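Local coordinates for protein acetyl-CoA acetyltransferase (Elizabethkingia anophelis NUHP1, PDB 6BN2) that probably catalyses the thiolase condensation of two acetyl-CoA molecules into acetoacetyl-CoA and its reversal, passing through an acetylated cysteine, at residues 187-190 and 191-195; 195-199 and 200-204. All blocks are in the same frame, centred on the assembly; numbering follows the deposited sequence.

How the interactions relate
Both interactions belong to helix 179-198: interaction 1 is a stretch within the helix, and interaction 2 is its C-terminal end with the turn that follows. Lys195 is common to the two, and their centres lie about 12 Å apart. Each has a buried and a solvent-facing side. In interaction 1 the inward residues are Ser189 and Ser193, joined by hydrogen bonds, and Tyr190, which reaches a calcium ion, whereas Gln188 stacks on Arg192 farther out. In interaction 2 the buried side is apolar and aromatic, built from Ala196, Trp197 and Phe202, while Lys195, Glu199 and one conformer of Lys201 make a charged network at the surface. Regular helical bonds in the first give way to a Schellman ending in the second.

Interaction 1 of 2, residues 187-190 and 191-195; sequences IQSY and ERSAK. With CA (calcium ion), chain B.
Gln188 lays its terminal amide over one face of the Arg192 guanidinium, the two planes only 6° apart. Gln188 NE2 stands 3.1 Å above the guanidinium plane, displaced toward its rim, and is 3.2 Å from Arg192 NH2. Both atoms are donors, so this is a stack of flat groups and not a hydrogen bond. The shape of each chain accounts for the overlap: Arg192 runs extended from CG to NE, whereas Gln188, with CG anti to the backbone N (chi1 178°), bends at chi2 and lays its amide over the guanidinium. The guanidinium finds its acceptors elsewhere, Arg192 NH2 bonding to the carbonyl of Ala342, which would hold the group in the orientation that the amide stacks on.

Gln188 and Arg192 are i to i+4 neighbours within helix 179-198, and the backbone evidence is regular: Arg192 N bonds to Gln188 O at 2.8 Å, and Ala194 N to Tyr190 O at 3.1 Å. At Ser189 the pattern doubles. Its carbonyl O accepts from Ser193 N at 3.0 Å and also from Ser193 OG at 2.8 Å, the two donors arriving from opposite faces of the carbonyl plane. Ser193 OG can reach back because it lies anti to its own carbonyl carbon (chi1 -64°), which turns the hydroxyl toward the preceding turn. Ser189 OG is engaged separately, with Glu325 and the backbone N of Gly350.

The Ile187 CG2 methyl lies beside the Glu191 carboxylate, 3.7 Å from Glu191 OE2. From the same helix Tyr190 carries its phenol to a calcium ion, which Tyr190 OH binds at 2.8 Å and where water 1 and the carbonyl O of Ala254 are further ligands.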
ATOM      1  N   ILE A 187      31.678  11.319   3.276  1.00 17.63           N
ATOM      2  CA  ILE A 187      32.491  11.439   4.479  1.00 20.53           C
ATOM      3  C   ILE A 187      31.814  12.360   5.482  1.00 23.17           C
ATOM      4  O   ILE A 187      31.778  12.075   6.685  1.00 20.79           O
ATOM      5  CB  ILE A 187      33.905  11.926   4.116  1.00 20.90           C
ATOM      6  CG1 ILE A 187      34.679  10.791   3.448  1.00 25.94           C
ATOM      7  CG2 ILE A 187      34.627  12.448   5.359  1.00 22.56           C
ATOM      8  CD1 ILE A 187      36.005  11.207   2.880  1.00 31.02           C
ATOM      9  N   GLN A 188      31.237  13.461   5.004  1.00 19.24           N
ATOM     10  CA  GLN A 188      30.520  14.347   5.914  1.00 21.82           C
ATOM     11  C   GLN A 188      29.327  13.638   6.556  1.00 18.16           C
ATOM     12  O   GLN A 188      29.062  13.817   7.747  1.00 19.16           O
ATOM     13  CB  GLN A 188      30.080  15.610   5.175  1.00 21.66           C
ATOM     14  CG  GLN A 188      29.280  16.578   6.029  1.00 27.18           C
ATOM     15  CD  GLN A 188      29.498  18.026   5.616  1.00 39.81           C
ATOM     16  OE1 GLN A 188      30.562  18.602   5.857  1.00 50.25           O
ATOM     17  NE2 GLN A 188      28.497  18.615   4.985  1.00 37.72           N
ATOM     18  N   SER A 189      28.600  12.815   5.788  1.00 15.24           N
ATOM     19  CA  SER A 189      27.476  12.092   6.378  1.00 15.05           C
ATOM     20  C   SER A 189      27.951  11.117   7.459  1.00 17.95           C
ATOM     21  O   SER A 189      27.356  11.043   8.542  1.00 17.55           O
ATOM     22  CB  SER A 189      26.694  11.360   5.280  1.00 18.06           C
ATOM     23  OG  SER A 189      25.522  10.750   5.798  1.00 19.93           O
ATOM     24  N   TYR A 190      29.037  10.385   7.199  1.00 16.52           N
ATOM     25  CA  TYR A 190      29.602   9.514   8.231  1.00 17.85           C
ATOM     26  C   TYR A 190      30.037  10.303   9.463  1.00 21.29           C
ATOM     27  O   TYR A 190      29.800   9.873  10.603  1.00 19.33           O
ATOM     28  CB  TYR A 190      30.790   8.713   7.680  1.00 18.37           C
ATOM     29  CG  TYR A 190      30.374   7.589   6.751  1.00 20.45           C
ATOM     30  CD1 TYR A 190      29.867   6.398   7.251  1.00 25.92           C
ATOM     31  CD2 TYR A 190      30.498   7.722   5.379  1.00 24.75           C
ATOM     32  CE1 TYR A 190      29.477   5.367   6.395  1.00 26.24           C
ATOM     33  CE2 TYR A 190      30.108   6.713   4.522  1.00 27.19           C
ATOM     34  CZ  TYR A 190      29.598   5.544   5.030  1.00 28.26           C
ATOM     35  OH  TYR A 190      29.231   4.535   4.162  1.00 33.73           O
ATOM     36  N   GLU A 191      30.715  11.434   9.252  1.00 18.33           N
ATOM     37  CA  GLU A 191      31.205  12.217  10.383  1.00 19.07           C
ATOM     38  C   GLU A 191      30.051  12.774  11.201  1.00 19.96           C
ATOM     39  O   GLU A 191      30.081  12.742  12.437  1.00 20.71           O
ATOM     40  CB  GLU A 191      32.083  13.354   9.883  1.00 19.34           C
ATOM     41  CG  GLU A 191      33.420  12.927   9.345  1.00 24.74           C
ATOM     42  CD  GLU A 191      34.160  14.086   8.713  1.00 33.83           C
ATOM     43  OE1 GLU A 191      33.498  15.070   8.309  1.00 34.44           O
ATOM     44  OE2 GLU A 191      35.398  14.004   8.598  1.00 32.76           O
ATOM     45  N   ARG A 192      29.030  13.302  10.525  1.00 17.64           N
ATOM     46  CA  ARG A 192      27.901  13.879  11.242  1.00 19.43           C
ATOM     47  C   ARG A 192      27.143  12.813  12.012  1.00 18.25           C
ATOM     48  O   ARG A 192      26.662  13.074  13.120  1.00 18.12           O
ATOM     49  CB  ARG A 192      26.964  14.588  10.267  1.00 16.84           C
ATOM     50  CG  ARG A 192      27.526  15.888   9.720  1.00 17.92           C
ATOM     51  CD  ARG A 192      26.553  16.431   8.655  1.00 20.25           C
ATOM     52  NE  ARG A 192      26.924  17.770   8.269  1.00 23.62           N
ATOM     53  CZ  ARG A 192      26.170  18.558   7.517  1.00 30.04           C
ATOM     54  NH1 ARG A 192      25.007  18.113   7.080  1.00 24.08           N
ATOM     55  NH2 ARG A 192      26.580  19.781   7.207  1.00 29.76           N
ATOM     56  N   SER A 193      27.021  11.613  11.431  1.00 16.06           N
ATOM     57  CA  SER A 193      26.304  10.528  12.101  1.00 14.75           C
ATOM     58  C   SER A 193      27.019  10.124  13.383  1.00 16.69           C
ATOM     59  O   SER A 193      26.391   9.946  14.433  1.00 17.54           O
ATOM     60  CB  SER A 193      26.189   9.323  11.166  1.00 18.01           C
ATOM     61  OG  SER A 193      25.396   9.652  10.017  1.00 18.01           O
ATOM     62  N   ALA A 194      28.334   9.935  13.301  1.00 17.41           N
ATOM     63  CA  ALA A 194      29.093   9.554  14.489  1.00 19.45           C
ATOM     64  C   ALA A 194      29.034  10.647  15.549  1.00 21.95           C
ATOM     65  O   ALA A 194      28.926  10.356  16.751  1.00 20.29           O
ATOM     66  CB  ALA A 194      30.538   9.248  14.105  1.00 19.87           C
ATOM     67  N   LYS A 195      29.109  11.912  15.124  1.00 18.10           N
ATOM     68  CA  LYS A 195      29.064  13.019  16.074  1.00 19.34           C
ATOM     69  C   LYS A 195      27.704  13.095  16.762  1.00 21.30           C
ATOM     70  O   LYS A 195      27.624  13.248  17.988  1.00 20.30           O
ATOM     71  CB  LYS A 195      29.392  14.332  15.355  1.00 24.21           C
ATOM     72  CG  LYS A 195      29.318  15.581  16.227  1.00 31.07           C
ATOM     73  CD  LYS A 195      29.655  16.811  15.375  1.00 41.06           C
ATOM     74  CE  LYS A 195      29.784  18.078  16.202  1.00 56.80           C
ATOM     75  NZ  LYS A 195      28.457  18.672  16.512  1.00 64.16           N
TER
HETATM   76 CA    CA B 401      27.572   3.832   1.993  0.67 40.60          CA
HETATM   77  O   HOH W   1      27.064   3.453   4.168  1.00 44.37           O

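Interaction 2 of 2, residues 195-199 and 200-204; sequences KAWSE and GKFKE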
ATOM      1  N   LYS A 195      29.109  11.912  15.124  1.00 18.10           N
ATOM      2  CA  LYS A 195      29.064  13.019  16.074  1.00 19.34           C
ATOM      3  C   LYS A 195      27.704  13.095  16.762  1.00 21.30           C
ATOM      4  O   LYS A 195      27.624  13.248  17.988  1.00 20.30           O
ATOM      5  CB  LYS A 195      29.392  14.332  15.355  1.00 24.21           C
ATOM      6  CG  LYS A 195      29.318  15.581  16.227  1.00 31.07           C
ATOM      7  CD  LYS A 195      29.655  16.811  15.375  1.00 41.06           C
ATOM      8  CE  LYS A 195      29.784  18.078  16.202  1.00 56.80           C
ATOM      9  NZ  LYS A 195      28.457  18.672  16.512  1.00 64.16           N
ATOM     10  N   ALA A 196      26.615  12.989  15.991  1.00 17.38           N
ATOM     11  CA  ALA A 196      25.289  13.082  16.598  1.00 16.31           C
ATOM     12  C   ALA A 196      25.049  11.927  17.565  1.00 17.13           C
ATOM     13  O   ALA A 196      24.516  12.128  18.668  1.00 16.78           O
ATOM     14  CB  ALA A 196      24.206  13.116  15.505  1.00 16.26           C
ATOM     15  N   TRP A 197      25.481  10.716  17.197  1.00 16.16           N
ATOM     16  CA  TRP A 197      25.362   9.596  18.125  1.00 19.76           C
ATOM     17  C   TRP A 197      26.148   9.869  19.403  1.00 19.36           C
ATOM     18  O   TRP A 197      25.647   9.630  20.511  1.00 18.69           O
ATOM     19  CB  TRP A 197      25.823   8.284  17.468  1.00 18.82           C
ATOM     20  CG  TRP A 197      24.662   7.556  16.815  1.00 16.97           C
ATOM     21  CD1 TRP A 197      24.381   7.466  15.479  1.00 16.97           C
ATOM     22  CD2 TRP A 197      23.606   6.864  17.497  1.00 17.44           C
ATOM     23  NE1 TRP A 197      23.220   6.737  15.291  1.00 16.91           N
ATOM     24  CE2 TRP A 197      22.732   6.356  16.514  1.00 15.32           C
ATOM     25  CE3 TRP A 197      23.337   6.600  18.847  1.00 19.97           C
ATOM     26  CZ2 TRP A 197      21.588   5.625  16.838  1.00 16.88           C
ATOM     27  CZ3 TRP A 197      22.212   5.877  19.170  1.00 19.89           C
ATOM     28  CH2 TRP A 197      21.354   5.384  18.174  1.00 18.50           C
ATOM     29  N   SER A 198      27.359  10.419  19.271  1.00 18.72           N
ATOM     30  CA  SER A 198      28.194  10.642  20.450  1.00 18.93           C
ATOM     31  C   SER A 198      27.638  11.745  21.344  1.00 20.26           C
ATOM     32  O   SER A 198      27.930  11.772  22.549  1.00 20.95           O
ATOM     33  CB  SER A 198      29.619  10.997  20.023  1.00 23.47           C
ATOM     34  OG  SER A 198      29.710  12.368  19.651  1.00 27.28           O
ATOM     35  N   GLU A 199      26.878  12.673  20.777  1.00 24.08           N
ATOM     36  CA  GLU A 199      26.280  13.778  21.507  1.00 24.77           C
ATOM     37  C   GLU A 199      24.932  13.426  22.123  1.00 23.64           C
ATOM     38  O   GLU A 199      24.319  14.290  22.755  1.00 26.03           O
ATOM     39  CB  GLU A 199      26.113  14.998  20.583  1.00 24.71           C
ATOM     40  CG  GLU A 199      27.423  15.652  20.227  1.00 26.79           C
ATOM     41  CD  GLU A 199      27.286  16.676  19.116  1.00 30.56           C
ATOM     42  OE1 GLU A 199      28.193  17.505  18.981  1.00 36.45           O
ATOM     43  OE2 GLU A 199      26.282  16.627  18.368  1.00 35.15           O
ATOM     44  N   GLY A 200      24.468  12.188  21.974  1.00 22.31           N
ATOM     45  CA  GLY A 200      23.178  11.815  22.504  1.00 21.54           C
ATOM     46  C   GLY A 200      22.009  12.267  21.665  1.00 20.69           C
ATOM     47  O   GLY A 200      20.864  12.182  22.122  1.00 21.11           O
ATOM     48  N   LYS A 201      22.253  12.700  20.429  1.00 19.31           N
ATOM     49  CA  LYS A 201      21.193  13.291  19.624  0.55 19.12           C
ATOM     50  C   LYS A 201      20.255  12.272  19.000  1.00 19.96           C
ATOM     51  O   LYS A 201      19.243  12.683  18.422  1.00 19.55           O
ATOM     52  CB  LYS A 201      21.806  14.179  18.539  0.55 18.55           C
ATOM     53  CG  LYS A 201      22.346  15.481  19.126  0.55 20.36           C
ATOM     54  CD  LYS A 201      22.972  16.357  18.055  0.55 25.33           C
ATOM     55  CE  LYS A 201      23.250  17.753  18.588  0.55 27.29           C
ATOM     56  NZ  LYS A 201      23.821  18.643  17.540  0.55 29.34           N
ATOM     57  N   PHE A 202      20.539  10.963  19.114  1.00 16.34           N
ATOM     58  CA  PHE A 202      19.594   9.944  18.669  1.00 17.28           C
ATOM     59  C   PHE A 202      18.961   9.194  19.831  1.00 18.04           C
ATOM     60  O   PHE A 202      18.117   8.321  19.597  1.00 18.09           O
ATOM     61  CB  PHE A 202      20.261   8.937  17.720  1.00 16.00           C
ATOM     62  CG  PHE A 202      20.563   9.509  16.358  1.00 16.78           C
ATOM     63  CD1 PHE A 202      19.534   9.936  15.533  1.00 17.27           C
ATOM     64  CD2 PHE A 202      21.872   9.635  15.918  1.00 17.88           C
ATOM     65  CE1 PHE A 202      19.802  10.489  14.262  1.00 16.40           C
ATOM     66  CE2 PHE A 202      22.147  10.171  14.658  1.00 18.31           C
ATOM     67  CZ  PHE A 202      21.105  10.599  13.830  1.00 18.44           C
ATOM     68  N   LYS A 203      19.333   9.525  21.064  1.00 21.30           N
ATOM     69  CA  LYS A 203      18.835   8.795  22.224  1.00 21.27           C
ATOM     70  C   LYS A 203      17.325   8.936  22.366  1.00 21.50           C
ATOM     71  O   LYS A 203      16.637   7.979  22.744  1.00 22.08           O
ATOM     72  CB  LYS A 203      19.557   9.290  23.480  1.00 25.55           C
ATOM     73  CG  LYS A 203      19.271   8.462  24.717  1.00 34.24           C
ATOM     74  CD  LYS A 203      19.925   7.087  24.651  1.00 35.44           C
ATOM     75  CE  LYS A 203      19.754   6.372  25.994  1.00 38.28           C
ATOM     76  NZ  LYS A 203      20.377   5.029  26.005  1.00 41.35           N
ATOM     77  N   GLU A 204      16.787  10.118  22.071  1.00 19.59           N
ATOM     78  CA  GLU A 204      15.357  10.345  22.259  1.00 19.70           C
ATOM     79  C   GLU A 204      14.528   9.524  21.282  1.00 20.16           C
ATOM     80  O   GLU A 204      13.517   8.928  21.669  1.00 21.82           O
ATOM     81  CB  GLU A 204      15.035  11.828  22.089  1.00 22.99           C
ATOM     82  CG  GLU A 204      13.576  12.174  22.305  1.00 28.88           C
ATOM     83  CD  GLU A 204      13.047  11.680  23.648  1.00 37.67           C
ATOM     84  OE1 GLU A 204      13.749  11.864  24.681  1.00 30.23           O
ATOM     85  OE2 GLU A 204      11.929  11.105  23.665  1.00 38.33           O
TER
HETATM   86  O   HOH W   2      25.974  17.590  15.901  1.00 48.58           O
HETATM   87  O   HOH W   3      22.652   9.478  20.507  1.00 16.35           O
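Trp197 presents one face of its indole to Phe202, which overlaps it in two places. Phe202 CB sits over the six-membered ring in a CH-pi contact, 3.6 Å from the centroid and just 7° off the ring normal. Farther along, Phe202 CD2 comes within 3.3 Å of Trp197 CD1, and the phenyl ring inclines at 40° to the five-membered ring, an oblique pairing. Phe202 CG is anti to its carbonyl carbon (chi1 -72°), a setting that turns the phenyl toward the last helical turn, where Phe202 CE2 also meets Ala196 CB at 3.7 Å.

The chain can double back because Gly200, at a positive phi that glycine adopts readily, ends the helix in a Schellman motif. Lys201 N bonds to Ala196 O at 2.9 Å, and Gly200 N reaches Trp197 O from well above the carbonyl plane. A type I turn follows from Gly200 to Lys203, and water 3 bridges Trp197 O to Phe202 N.

On the surface the Glu199 and Lys201 side chains run alongside each other in the same direction. Glu199 OE1 takes Lys195 NZ at 2.7 Å on its syn side. In the Lys201 conformer described, one of two, Lys201 NZ makes a weak hydrogen bond, part of a salt bridge, to Glu199 OE2 at 3.3 Å. With that conformer water 2 joins both ammonium groups to Glu199 OE2; the shared carboxylate probably eases the proximity of the two lysines.

Beyond this turn, Asp224 accepts from Trp197 NE1 and Tyr227 stacks on the indole. Trp197 and Phe202 both rest against Arg19 of strand 12-24 and Leu354 of helix 351-354, so the end of helix 179-198 packs against both that strand and that short helix.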